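Long-range contacts in regulatory protein YycH-like domain-containing protein (Eubacterium rectale, PDB 5COZ), which is of unknown function but probably has a YycH-like regulatory domain and a lipoprotein signal, which suggests a role at the cell envelope: residues Y57-G62 and I317-V322; S61-A66 and F308-E313; R121-L126 and I258-D263; Y225-E230 and E300-Y305; A233-A238 and E304-A309. All blocks are in the same frame, centred on the assembly; numbering follows the deposited sequence.

Contact 1. Residues Y57-G62 and I317-V322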
# COMPACT_ATOMS: atom_id res chain seq x y z
N TYR A 57 9.93 -4.01 -20.00
CA TYR A 57 10.74 -4.74 -19.02
C TYR A 57 12.09 -4.05 -18.77
O TYR A 57 12.87 -4.53 -17.94
CB TYR A 57 10.97 -6.18 -19.47
CG TYR A 57 9.75 -7.06 -19.46
CD1 TYR A 57 9.19 -7.51 -18.27
CD2 TYR A 57 9.18 -7.52 -20.65
CE1 TYR A 57 8.11 -8.41 -18.25
CE2 TYR A 57 8.11 -8.41 -20.65
CZ TYR A 57 7.58 -8.85 -19.45
OH TYR A 57 6.56 -9.78 -19.45
N TYR A 58 12.40 -2.95 -19.47
CA TYR A 58 13.65 -2.23 -19.23
C TYR A 58 13.40 -1.20 -18.16
O TYR A 58 12.60 -0.26 -18.36
CB TYR A 58 14.13 -1.57 -20.52
CG TYR A 58 14.79 -2.57 -21.43
CD1 TYR A 58 14.03 -3.39 -22.26
CD2 TYR A 58 16.17 -2.74 -21.43
CE1 TYR A 58 14.64 -4.32 -23.10
CE2 TYR A 58 16.79 -3.67 -22.26
CZ TYR A 58 16.02 -4.46 -23.09
OH TYR A 58 16.63 -5.40 -23.88
N VAL A 59 14.01 -1.40 -16.98
CA VAL A 59 13.71 -0.60 -15.80
C VAL A 59 14.97 -0.00 -15.23
O VAL A 59 16.01 -0.68 -15.12
CB VAL A 59 13.00 -1.49 -14.74
CG1 VAL A 59 12.70 -0.73 -13.44
CG2 VAL A 59 11.72 -2.09 -15.30
N LYS A 60 14.88 1.28 -14.87
CA LYS A 60 15.97 2.00 -14.24
C LYS A 60 16.09 1.69 -12.76
O LYS A 60 15.09 1.50 -12.09
CB LYS A 60 15.71 3.52 -14.29
CG LYS A 60 15.67 4.10 -15.68
CD LYS A 60 15.16 5.55 -15.54
CE LYS A 60 15.26 6.33 -16.82
NZ LYS A 60 16.69 6.68 -17.11
N SER A 61 17.33 1.66 -12.28
CA SER A 61 17.65 1.75 -10.87
C SER A 61 18.18 3.14 -10.66
O SER A 61 18.65 3.78 -11.61
CB SER A 61 18.69 0.73 -10.46
OG SER A 61 18.11 -0.55 -10.53
N GLY A 62 18.12 3.62 -9.43
CA GLY A 62 18.63 4.96 -9.21
C GLY A 62 18.84 5.29 -7.76
O GLY A 62 18.95 4.41 -6.90
N ILE A 317 17.11 2.96 -5.24
CA ILE A 317 15.78 2.52 -5.66
C ILE A 317 15.98 1.46 -6.74
O ILE A 317 16.67 1.73 -7.73
CB ILE A 317 14.89 3.70 -6.11
CG1 ILE A 317 13.48 3.21 -6.49
CG2 ILE A 317 15.51 4.60 -7.22
CD1 ILE A 317 12.45 4.34 -6.64
N LYS A 318 15.47 0.22 -6.50
CA LYS A 318 15.73 -0.87 -7.44
C LYS A 318 14.47 -1.65 -7.62
O LYS A 318 13.70 -1.81 -6.66
CB LYS A 318 16.84 -1.80 -6.89
CG LYS A 318 18.19 -1.07 -6.72
CD LYS A 318 19.30 -2.01 -6.24
CE LYS A 318 19.77 -2.94 -7.35
NZ LYS A 318 20.75 -3.95 -6.86
N PRO A 319 14.22 -2.20 -8.82
CA PRO A 319 12.98 -2.95 -9.01
C PRO A 319 13.06 -4.33 -8.39
O PRO A 319 14.11 -5.01 -8.43
CB PRO A 319 12.86 -3.07 -10.54
CG PRO A 319 14.32 -3.07 -11.02
CD PRO A 319 14.99 -2.09 -10.08
N VAL A 320 11.92 -4.75 -7.85
CA VAL A 320 11.75 -6.07 -7.26
C VAL A 320 10.45 -6.68 -7.76
O VAL A 320 9.50 -5.96 -8.09
CB VAL A 320 11.77 -6.03 -5.69
CG1 VAL A 320 13.13 -5.60 -5.18
CG2 VAL A 320 10.66 -5.14 -5.11
N TRP A 321 10.40 -8.02 -7.79
CA TRP A 321 9.16 -8.76 -7.93
C TRP A 321 8.76 -9.25 -6.55
O TRP A 321 9.57 -9.91 -5.89
CB TRP A 321 9.33 -9.95 -8.88
CG TRP A 321 9.36 -9.60 -10.33
CD1 TRP A 321 10.43 -9.68 -11.17
CD2 TRP A 321 8.23 -9.24 -11.14
NE1 TRP A 321 10.05 -9.36 -12.46
CE2 TRP A 321 8.70 -9.12 -12.48
CE3 TRP A 321 6.87 -9.00 -10.88
CZ2 TRP A 321 7.86 -8.78 -13.54
CZ3 TRP A 321 6.03 -8.68 -11.94
CH2 TRP A 321 6.52 -8.56 -13.25
N VAL A 322 7.55 -8.88 -6.09
CA VAL A 322 7.06 -9.29 -4.78
C VAL A 322 5.99 -10.33 -5.00
O VAL A 322 5.10 -10.13 -5.83
CB VAL A 322 6.50 -8.10 -3.96
CG1 VAL A 322 6.17 -8.58 -2.54
CG2 VAL A 322 7.51 -6.96 -3.91

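Contact 2. Residues S61-A66 and F308-E313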
# COMPACT_ATOMS: atom_id res chain seq x y z
N SER A 61 17.33 1.66 -12.28
CA SER A 61 17.65 1.75 -10.87
C SER A 61 18.18 3.14 -10.66
O SER A 61 18.65 3.78 -11.61
CB SER A 61 18.69 0.73 -10.46
OG SER A 61 18.11 -0.55 -10.53
N GLY A 62 18.12 3.62 -9.43
CA GLY A 62 18.63 4.96 -9.21
C GLY A 62 18.84 5.29 -7.76
O GLY A 62 18.95 4.41 -6.90
N LYS A 63 19.01 6.58 -7.53
CA LYS A 63 19.11 7.16 -6.19
C LYS A 63 17.97 8.11 -6.03
O LYS A 63 17.64 8.85 -6.98
CB LYS A 63 20.42 7.93 -6.00
CG LYS A 63 21.71 7.14 -6.22
CD LYS A 63 22.09 6.33 -5.03
CE LYS A 63 23.51 5.83 -5.18
NZ LYS A 63 23.79 4.83 -4.12
N VAL A 64 17.36 8.13 -4.84
CA VAL A 64 16.29 9.08 -4.51
C VAL A 64 16.62 9.71 -3.18
O VAL A 64 17.38 9.14 -2.39
CB VAL A 64 14.88 8.43 -4.42
CG1 VAL A 64 14.45 7.79 -5.74
CG2 VAL A 64 14.81 7.41 -3.28
N LYS A 65 16.03 10.87 -2.92
CA LYS A 65 16.16 11.54 -1.63
C LYS A 65 14.82 11.54 -0.98
O LYS A 65 13.81 11.77 -1.63
CB LYS A 65 16.64 12.99 -1.83
CG LYS A 65 18.14 13.13 -2.00
CD LYS A 65 18.54 14.61 -1.90
CE LYS A 65 20.05 14.78 -1.91
NZ LYS A 65 20.62 14.69 -3.28
N ALA A 66 14.79 11.36 0.33
CA ALA A 66 13.55 11.48 1.06
C ALA A 66 12.99 12.90 0.94
O ALA A 66 13.77 13.86 0.97
CB ALA A 66 13.80 11.18 2.54
N PHE A 308 16.40 1.16 -0.57
CA PHE A 308 17.43 0.64 0.32
C PHE A 308 18.19 1.82 0.87
O PHE A 308 18.77 2.60 0.09
CB PHE A 308 18.36 -0.32 -0.44
CG PHE A 308 17.67 -1.52 -1.04
CD1 PHE A 308 17.47 -2.68 -0.29
CD2 PHE A 308 17.14 -1.47 -2.33
CE1 PHE A 308 16.83 -3.78 -0.84
CE2 PHE A 308 16.51 -2.57 -2.88
CZ PHE A 308 16.37 -3.73 -2.13
N ALA A 309 18.21 1.97 2.20
CA ALA A 309 18.92 3.10 2.79
C ALA A 309 20.38 3.15 2.33
O ALA A 309 21.04 2.12 2.21
CB ALA A 309 18.85 3.03 4.31
N ASP A 310 20.85 4.36 1.98
CA ASP A 310 22.21 4.52 1.50
C ASP A 310 22.98 5.34 2.52
O ASP A 310 23.71 4.76 3.33
CB ASP A 310 22.22 5.14 0.08
CG ASP A 310 23.59 5.34 -0.55
OD1 ASP A 310 24.58 4.78 -0.03
OD2 ASP A 310 23.66 6.01 -1.59
N LYS A 311 22.82 6.67 2.51
CA LYS A 311 23.46 7.62 3.43
C LYS A 311 22.78 8.95 3.30
O LYS A 311 22.21 9.23 2.25
CB LYS A 311 24.98 7.76 3.13
CG LYS A 311 25.31 8.28 1.73
CD LYS A 311 26.80 8.61 1.58
CE LYS A 311 27.60 7.47 1.00
NZ LYS A 311 29.01 7.87 0.74
N ASN A 312 22.90 9.85 4.29
CA ASN A 312 22.40 11.24 4.20
C ASN A 312 21.00 11.42 3.54
O ASN A 312 20.83 12.25 2.64
CB ASN A 312 23.44 12.11 3.46
CG ASN A 312 24.83 12.04 4.04
OD1 ASN A 312 25.03 12.18 5.26
ND2 ASN A 312 25.81 11.80 3.20
N GLU A 313 20.00 10.65 4.01
CA GLU A 313 18.58 10.68 3.56
C GLU A 313 18.42 10.30 2.06
O GLU A 313 17.34 10.52 1.49
CB GLU A 313 17.85 12.01 3.87
CG GLU A 313 18.24 12.76 5.14
CD GLU A 313 18.30 11.99 6.45
OE1 GLU A 313 17.34 11.26 6.77
OE2 GLU A 313 19.31 12.17 7.18

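Contact 3. Residues R121-L126 and I258-D263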
# COMPACT_ATOMS: atom_id res chain seq x y z
N ARG A 121 4.63 15.52 9.81
CA ARG A 121 5.96 15.17 10.34
C ARG A 121 6.94 15.13 9.16
O ARG A 121 6.56 15.40 8.02
CB ARG A 121 5.90 13.79 11.03
CG ARG A 121 5.18 13.73 12.37
CD ARG A 121 5.17 12.31 12.93
NE ARG A 121 6.48 11.90 13.46
CZ ARG A 121 7.35 11.13 12.82
NH1 ARG A 121 7.07 10.65 11.61
NH2 ARG A 121 8.51 10.82 13.39
N ASN A 122 8.19 14.69 9.39
CA ASN A 122 9.14 14.63 8.28
C ASN A 122 8.74 13.64 7.17
O ASN A 122 8.94 13.94 6.00
CB ASN A 122 10.56 14.29 8.79
CG ASN A 122 10.62 13.03 9.62
OD1 ASN A 122 9.92 12.87 10.61
ND2 ASN A 122 11.47 12.08 9.22
N ASP A 123 8.15 12.48 7.53
CA ASP A 123 7.87 11.45 6.54
C ASP A 123 6.44 10.96 6.56
O ASP A 123 6.16 9.84 6.10
CB ASP A 123 8.81 10.25 6.76
CG ASP A 123 8.61 9.55 8.10
OD1 ASP A 123 7.94 10.13 8.99
OD2 ASP A 123 9.15 8.44 8.28
N SER A 124 5.52 11.79 7.09
CA SER A 124 4.11 11.41 7.10
C SER A 124 3.26 12.64 7.28
O SER A 124 3.70 13.62 7.85
CB SER A 124 3.82 10.40 8.21
OG SER A 124 4.01 10.94 9.50
N ALA A 125 2.04 12.58 6.75
CA ALA A 125 1.08 13.65 6.91
C ALA A 125 -0.27 13.00 7.04
O ALA A 125 -0.58 12.04 6.31
CB ALA A 125 1.13 14.65 5.77
N LEU A 126 -1.06 13.46 8.00
CA LEU A 126 -2.39 12.89 8.20
C LEU A 126 -3.41 13.98 8.42
O LEU A 126 -3.26 14.78 9.34
CB LEU A 126 -2.37 11.94 9.42
CG LEU A 126 -3.74 11.31 9.84
CD1 LEU A 126 -4.27 10.37 8.76
CD2 LEU A 126 -3.62 10.56 11.16
N ILE A 258 -0.69 10.39 4.03
CA ILE A 258 0.37 10.42 3.05
C ILE A 258 1.56 9.66 3.59
O ILE A 258 2.04 9.98 4.67
CB ILE A 258 0.77 11.87 2.70
CG1 ILE A 258 -0.47 12.73 2.28
CG2 ILE A 258 1.87 11.90 1.58
CD1 ILE A 258 -0.08 14.19 1.97
N PRO A 259 2.02 8.64 2.85
CA PRO A 259 3.19 7.88 3.29
C PRO A 259 4.49 8.61 2.96
O PRO A 259 4.45 9.64 2.26
CB PRO A 259 3.06 6.60 2.43
CG PRO A 259 2.53 7.10 1.11
CD PRO A 259 1.56 8.22 1.51
N PRO A 260 5.65 8.06 3.32
CA PRO A 260 6.91 8.69 2.90
C PRO A 260 7.02 8.78 1.40
O PRO A 260 6.65 7.85 0.66
CB PRO A 260 7.99 7.73 3.45
CG PRO A 260 7.30 7.04 4.62
CD PRO A 260 5.90 6.84 4.12
N LEU A 261 7.53 9.95 0.92
CA LEU A 261 7.68 10.22 -0.49
C LEU A 261 9.13 10.49 -0.78
O LEU A 261 9.91 10.77 0.13
CB LEU A 261 6.80 11.36 -1.01
CG LEU A 261 5.28 11.18 -0.84
CD1 LEU A 261 4.55 12.45 -1.33
CD2 LEU A 261 4.78 9.92 -1.60
N TYR A 262 9.50 10.33 -2.06
CA TYR A 262 10.89 10.38 -2.50
C TYR A 262 11.03 11.16 -3.76
O TYR A 262 10.11 11.20 -4.58
CB TYR A 262 11.41 8.94 -2.71
CG TYR A 262 11.26 8.10 -1.46
CD1 TYR A 262 12.22 8.13 -0.45
CD2 TYR A 262 10.11 7.33 -1.24
CE1 TYR A 262 12.05 7.42 0.74
CE2 TYR A 262 9.91 6.66 -0.03
CZ TYR A 262 10.90 6.68 0.94
OH TYR A 262 10.77 5.99 2.13
N ASP A 263 12.19 11.82 -3.92
CA ASP A 263 12.50 12.62 -5.11
C ASP A 263 13.64 11.94 -5.87
O ASP A 263 14.71 11.73 -5.32
CB ASP A 263 12.88 14.07 -4.72
CG ASP A 263 12.98 15.03 -5.89
OD1 ASP A 263 12.15 14.94 -6.78
OD2 ASP A 263 13.92 15.85 -5.92

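Contact 4. Residues Y225-E230 and E300-Y305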
# COMPACT_ATOMS: atom_id res chain seq x y z
N TYR A 225 6.39 2.56 -5.34
CA TYR A 225 7.30 2.18 -4.27
C TYR A 225 6.70 0.99 -3.53
O TYR A 225 5.46 0.80 -3.51
CB TYR A 225 7.59 3.33 -3.28
CG TYR A 225 7.88 4.64 -3.93
CD1 TYR A 225 9.03 4.83 -4.69
CD2 TYR A 225 7.03 5.73 -3.74
CE1 TYR A 225 9.28 6.05 -5.33
CE2 TYR A 225 7.27 6.94 -4.36
CZ TYR A 225 8.38 7.08 -5.19
OH TYR A 225 8.63 8.30 -5.74
N SER A 226 7.56 0.21 -2.94
CA SER A 226 7.22 -1.06 -2.33
C SER A 226 6.03 -1.00 -1.37
O SER A 226 5.94 -0.11 -0.50
CB SER A 226 8.45 -1.58 -1.60
OG SER A 226 8.15 -2.68 -0.76
N ARG A 227 5.13 -1.99 -1.53
CA ARG A 227 3.96 -2.21 -0.68
C ARG A 227 4.24 -3.32 0.33
O ARG A 227 3.33 -3.79 0.99
CB ARG A 227 2.75 -2.56 -1.54
CG ARG A 227 2.30 -1.34 -2.37
CD ARG A 227 1.59 -1.77 -3.64
NE ARG A 227 0.34 -2.50 -3.44
CZ ARG A 227 0.12 -3.75 -3.87
NH1 ARG A 227 1.11 -4.48 -4.36
NH2 ARG A 227 -1.10 -4.28 -3.80
N CYS A 228 5.52 -3.70 0.49
CA CYS A 228 5.91 -4.69 1.46
C CYS A 228 5.77 -4.15 2.88
O CYS A 228 6.07 -2.99 3.15
CB CYS A 228 7.37 -5.10 1.22
SG CYS A 228 7.60 -6.11 -0.24
N PRO A 229 5.51 -5.06 3.82
CA PRO A 229 5.61 -4.70 5.25
C PRO A 229 7.04 -4.25 5.62
O PRO A 229 8.01 -4.53 4.91
CB PRO A 229 5.35 -6.04 5.95
CG PRO A 229 4.45 -6.78 4.99
CD PRO A 229 5.06 -6.45 3.63
N GLU A 230 7.15 -3.61 6.80
CA GLU A 230 8.45 -3.23 7.34
C GLU A 230 9.38 -4.45 7.38
O GLU A 230 9.01 -5.52 7.90
CB GLU A 230 8.26 -2.66 8.76
CG GLU A 230 9.58 -2.20 9.38
CD GLU A 230 9.44 -1.67 10.80
OE1 GLU A 230 8.35 -1.19 11.16
OE2 GLU A 230 10.46 -1.69 11.53
N GLU A 300 -0.83 -12.55 -5.01
CA GLU A 300 -0.45 -11.43 -5.86
C GLU A 300 1.02 -11.53 -6.26
O GLU A 300 1.87 -11.91 -5.44
CB GLU A 300 -0.69 -10.11 -5.10
CG GLU A 300 -0.31 -8.88 -5.88
CD GLU A 300 -0.53 -7.55 -5.20
OE1 GLU A 300 -1.28 -7.47 -4.20
OE2 GLU A 300 0.01 -6.56 -5.73
N ILE A 301 1.31 -11.16 -7.52
CA ILE A 301 2.68 -11.01 -8.00
C ILE A 301 2.75 -9.57 -8.49
O ILE A 301 1.93 -9.17 -9.33
CB ILE A 301 3.07 -12.03 -9.08
CG1 ILE A 301 2.87 -13.46 -8.57
CG2 ILE A 301 4.53 -11.77 -9.56
CD1 ILE A 301 3.00 -14.53 -9.75
N SER A 302 3.71 -8.79 -7.99
CA SER A 302 3.73 -7.36 -8.23
C SER A 302 5.12 -6.84 -8.49
O SER A 302 6.05 -7.17 -7.76
CB SER A 302 3.16 -6.66 -6.98
OG SER A 302 3.16 -5.24 -7.08
N LEU A 303 5.26 -5.98 -9.51
CA LEU A 303 6.51 -5.29 -9.84
C LEU A 303 6.53 -4.00 -9.04
O LEU A 303 5.61 -3.19 -9.18
CB LEU A 303 6.59 -5.01 -11.35
CG LEU A 303 7.74 -4.14 -11.81
CD1 LEU A 303 9.10 -4.81 -11.47
CD2 LEU A 303 7.59 -3.88 -13.33
N GLU A 304 7.55 -3.82 -8.19
CA GLU A 304 7.59 -2.65 -7.32
C GLU A 304 8.99 -2.09 -7.26
O GLU A 304 9.95 -2.76 -7.63
CB GLU A 304 7.10 -3.00 -5.90
CG GLU A 304 5.73 -3.68 -5.93
CD GLU A 304 5.12 -4.02 -4.59
OE1 GLU A 304 5.79 -3.81 -3.56
OE2 GLU A 304 4.00 -4.60 -4.58
N TYR A 305 9.12 -0.86 -6.75
CA TYR A 305 10.42 -0.26 -6.52
C TYR A 305 10.72 -0.31 -5.03
O TYR A 305 10.04 0.34 -4.23
CB TYR A 305 10.43 1.21 -6.98
CG TYR A 305 10.95 1.45 -8.38
CD1 TYR A 305 12.18 0.93 -8.79
CD2 TYR A 305 10.27 2.28 -9.26
CE1 TYR A 305 12.72 1.24 -10.04
CE2 TYR A 305 10.81 2.61 -10.51
CZ TYR A 305 12.03 2.09 -10.89
OH TYR A 305 12.56 2.43 -12.12

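Contact 5. Residues A233-A238 and E304-A309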
# COMPACT_ATOMS: atom_id res chain seq x y z
N ALA A 233 15.80 -5.38 8.08
CA ALA A 233 17.02 -6.10 7.72
C ALA A 233 17.29 -6.02 6.22
O ALA A 233 18.44 -5.94 5.80
CB ALA A 233 16.91 -7.57 8.13
N LEU A 234 16.21 -6.02 5.43
CA LEU A 234 16.37 -5.99 3.98
C LEU A 234 16.57 -4.57 3.46
O LEU A 234 17.45 -4.35 2.62
CB LEU A 234 15.12 -6.59 3.36
CG LEU A 234 15.04 -6.65 1.82
CD1 LEU A 234 16.28 -7.33 1.21
CD2 LEU A 234 13.77 -7.31 1.40
N THR A 235 15.77 -3.61 3.95
CA THR A 235 15.82 -2.24 3.39
C THR A 235 16.81 -1.31 4.06
O THR A 235 17.14 -0.27 3.50
CB THR A 235 14.43 -1.58 3.49
OG1 THR A 235 14.16 -1.37 4.89
CG2 THR A 235 13.31 -2.45 2.88
N GLY A 236 17.21 -1.65 5.28
CA GLY A 236 18.15 -0.81 6.01
C GLY A 236 17.48 0.27 6.85
O GLY A 236 18.18 1.04 7.49
N TYR A 237 16.14 0.38 6.82
CA TYR A 237 15.47 1.41 7.61
C TYR A 237 14.06 0.93 7.94
O TYR A 237 13.68 -0.19 7.51
CB TYR A 237 15.44 2.75 6.84
CG TYR A 237 14.47 2.80 5.67
CD1 TYR A 237 14.74 2.11 4.49
CD2 TYR A 237 13.31 3.56 5.74
CE1 TYR A 237 13.84 2.14 3.42
CE2 TYR A 237 12.41 3.62 4.66
CZ TYR A 237 12.69 2.90 3.51
OH TYR A 237 11.80 2.91 2.46
N ALA A 238 13.31 1.68 8.77
CA ALA A 238 11.95 1.30 9.12
C ALA A 238 11.02 1.64 7.95
O ALA A 238 10.31 2.66 7.98
CB ALA A 238 11.52 2.00 10.41
N GLU A 304 7.55 -3.82 -8.19
CA GLU A 304 7.59 -2.65 -7.32
C GLU A 304 8.99 -2.09 -7.26
O GLU A 304 9.95 -2.76 -7.63
CB GLU A 304 7.10 -3.00 -5.90
CG GLU A 304 5.73 -3.68 -5.93
CD GLU A 304 5.12 -4.02 -4.59
OE1 GLU A 304 5.79 -3.81 -3.56
OE2 GLU A 304 4.00 -4.60 -4.58
N TYR A 305 9.12 -0.86 -6.75
CA TYR A 305 10.42 -0.26 -6.52
C TYR A 305 10.72 -0.31 -5.03
O TYR A 305 10.04 0.34 -4.23
CB TYR A 305 10.43 1.21 -6.98
CG TYR A 305 10.95 1.45 -8.38
CD1 TYR A 305 12.18 0.93 -8.79
CD2 TYR A 305 10.27 2.28 -9.26
CE1 TYR A 305 12.72 1.24 -10.04
CE2 TYR A 305 10.81 2.61 -10.51
CZ TYR A 305 12.03 2.09 -10.89
OH TYR A 305 12.56 2.43 -12.12
N MSE A 306 11.78 -1.04 -4.67
CA MSE A 306 12.17 -1.12 -3.27
C MSE A 306 13.25 -0.07 -2.99
O MSE A 306 14.12 0.16 -3.84
CB MSE A 306 12.67 -2.51 -2.91
CG MSE A 306 13.01 -2.63 -1.43
SE MSE A 306 13.16 -4.47 -0.87
CE MSE A 306 11.30 -4.85 -0.68
N LEU A 307 13.14 0.55 -1.82
CA LEU A 307 14.15 1.50 -1.38
C LEU A 307 15.09 0.88 -0.38
O LEU A 307 14.66 0.17 0.54
CB LEU A 307 13.52 2.71 -0.75
CG LEU A 307 12.66 3.55 -1.65
CD1 LEU A 307 12.53 4.80 -1.06
CD2 LEU A 307 13.33 3.86 -2.96
N PHE A 308 16.40 1.16 -0.57
CA PHE A 308 17.43 0.64 0.32
C PHE A 308 18.19 1.82 0.87
O PHE A 308 18.77 2.60 0.09
CB PHE A 308 18.36 -0.32 -0.44
CG PHE A 308 17.67 -1.52 -1.04
CD1 PHE A 308 17.47 -2.68 -0.29
CD2 PHE A 308 17.14 -1.47 -2.33
CE1 PHE A 308 16.83 -3.78 -0.84
CE2 PHE A 308 16.51 -2.57 -2.88
CZ PHE A 308 16.37 -3.73 -2.13
N ALA A 309 18.21 1.97 2.20
CA ALA A 309 18.92 3.10 2.79
C ALA A 309 20.38 3.15 2.33
O ALA A 309 21.04 2.12 2.21
CB ALA A 309 18.85 3.03 4.31
O HOH W 1 11.80 -0.15 0.82

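Contact 1. Residues Y57-G62 and I317-V322
Strands 58-62 and 317-322 approach to 4.9 Å between their axes and run antiparallel with a marked splay, 141° between their directions, so that Gly62 and Ile317 form a single hydrogen-bonded pair at one end. Gly62 N donates to Ile317 O and Ile317 N to Gly62 O, both at 2.9 Å. CG2 of Ile317 rests on the Gly62 backbone, 3.4 Å from Gly62 C. This pair joins strand 58-66 to strand 314-330 within the mixed sheet, and strand 262-272 borders 58-66 as its other partner. Beyond the bridge the backbones diverge and the contact passes to side chains. Val59 CG1, anti to its backbone N (chi1 178°), meets both CB and CG of Pro319, each at 3.7 Å, and the two side chains lie side by side, pointing opposite ways. Ser61 OG lies 3.5 Å from Pro319 CD and 3.8 Å from Lys318 CG; its polar partner is the Tyr350 hydroxyl. Tyr305 packs against both Val59 and Ile317, and its hydroxyl is hydrogen-bonded to Lys60 O.

Contact 2. Residues S61-A66 and F308-E313
Lys63 and Asp310 cross at about a right angle in a surface salt bridge, where strand 58-66 meets the end of the hairpin formed by strands 295-311 and 314-330. A classic beta bulge marks this end, with Asp310 and Lys311 both facing Thr314. The Lys63 chain bends at chi2 (-81°) and is extended beyond it, and its ammonium reaches Asp310 OD2, NZ to OD2 being 2.8 Å. NZ approaches from above the carboxylate, 56° out of its plane. CE of Lys63 also comes to 3.6 Å from Asp310 OD2. Asp310 CG is anti to its backbone N, on a CB directed toward segment 61-66. The ammonium has a second acidic partner, Asp316, so its charge is probably shared between two carboxylates. Farther along, the contact passes to the backbone: Lys65 CA makes a CA-H...O contact of 3.5 Å with Glu313 O. The same carbonyl accepts a hydrogen bond from Ala66 N at 2.9 Å, with 170° at the hydrogen.

Contact 3. Residues R121-L126 and I258-D263
Ile258 lies across from Ala125, and its side chain can be followed outward over the neighbouring strand. CB is 3.9 Å from Ala125 O and 4.2 Å from Ala125 CB. CG1, anti to the carbonyl carbon of its own residue (chi1 -53°), is next, 4.1 Å from Ala125 O. The tip, CD1, finishes 4.0 Å from Ala125 CB, giving an apolar pair on the sheet face that carries both residues. Leu79 and Leu83 of helix 73-87 touch both side chains and cover that face. The backbones underneath form an antiparallel hydrogen-bonded pair: Ile258 N donates to Ala125 O at 2.8 Å, nearly straight at 174°, while the return bond from Ala125 N to Ile258 O is weak at 3.3 Å. Strand 125-128 is thus paired with strand 252-258 in the antiparallel sheet, at the point where the chain turns through Pro259 and Pro260 toward strand 262-272 of the other sheet. Ser124 CA makes a CA-H...O contact with Ile258 O. Pro260 brings its ring against the turn at Arg121-Ser124, with CG 3.4 Å from Asp123 O; having no N-H, it packs on this carbonyl without a hydrogen bond. Asp123 also forms a salt bridge within its own turn, its OD1 lying 2.8 Å from Arg121 NH1, although the hydrogen-bond angle there is poor.

Contact 4. Residues Y225-E230 and E300-Y305
Glu300 and Arg227 open a buried salt-bridge network in which the loop after strand 223-224 is joined to strand 295-311. The extended Glu300 chain, with CG anti to the backbone N (chi1 179°), presents its carboxylate to the end of the guanidinium. Arg227 NH1 binds Glu300 OE2 at 2.7 Å, and NH2 reaches the syn lone pair of OE1 at 3.2 Å; the two planes are 42° apart. Two residues on, Ser302 directs its OG to the anti lone pair of Glu304 OE2, donating at 2.7 Å. Glu304 bridges side chain and backbone of the loop. Its OE2 takes Arg227 NH1 at 2.9 Å, in the guanidinium plane and nearly along the C-O axis, while its OE1 accepts Arg227 N at 2.8 Å from above the carboxylate plane. Glu188 also pairs with Arg227 NH2, and Phe217 makes a cation-pi contact with the guanidinium. Asn50 also binds Glu300 OE2, and the Tyr324 hydroxyl Glu304 OE2; with the arginine, these bonds would favour charged carboxylates. An ST turn, in which Ser226 OG accepts from Cys228 N, shapes the loop here. At Tyr305 the backbone takes over: Ser226 N donates to Tyr305 O over 2.8 Å.

Contact 5. Residues A233-A238 and E304-A309
The Phe308 and Tyr237 rings both meet backbone carbonyls at their edges. Leu234 O lies in the plane of the Phe308 ring, 3.4 Å from CD1, while Leu307 O stands at the edge of the Tyr237 ring, 3.6 Å from CE1. Tyr237 also stacks edge-to-face with Tyr315. Tyr237 CG sits between its backbone N and carbonyl carbon (chi1 73°), on a CB directed at the strand. Farther out, its OH comes 3.6 Å from Leu307 CB. A water donates to Leu307 O at 2.9 Å and has a weak link to the tyrosine hydroxyl. Leu234 and selenomethionine Met306 cross at about a right angle, CD2 3.7 Å from SE, and Leu234 CD1 touches Phe308 CE1. Between these groups the end of the helix is tied to the strand: Ala309 N donates to Thr235 O at 2.8 Å, and Phe308 CA adds a CA-H...O contact to the same oxygen. Thr235 OG1 accepts from Tyr237 N in an ST turn and is also hydrogen-bonded to Asn239 OD1. Gly236 leaves the helix with positive phi (89°), its O 3.8 Å from Ala309 CB. Helix 232-235 thus ends against strand 295-311, which pairs with strand 314-330, while Tyr237 touches Tyr262 of strand 262-272.

Contacts 1, 2, 4 and 5 gather round the mixed sheet. Contacts 2, 4 and 5 all use strand 295-311, in the order 4, 5, 2 along it, and contact 1 adds its hairpin partner 314-330. Contacts 1 and 2 share strand 58-66, with centres 14 Å apart, and enclose the others along the chain; contacts 2 and 5 lie closest, centres 9 Å apart. Contact 3, its centre about 22 Å from that of contact 1, belongs to the antiparallel sheet. Its segments alternate along the chain with those of contacts 4 and 5, and the second passes into strand 262-272, linking the two sheets. There Asp263 N meets Lys65 O of contact 2, and Tyr262 meets Tyr237 of contact 5.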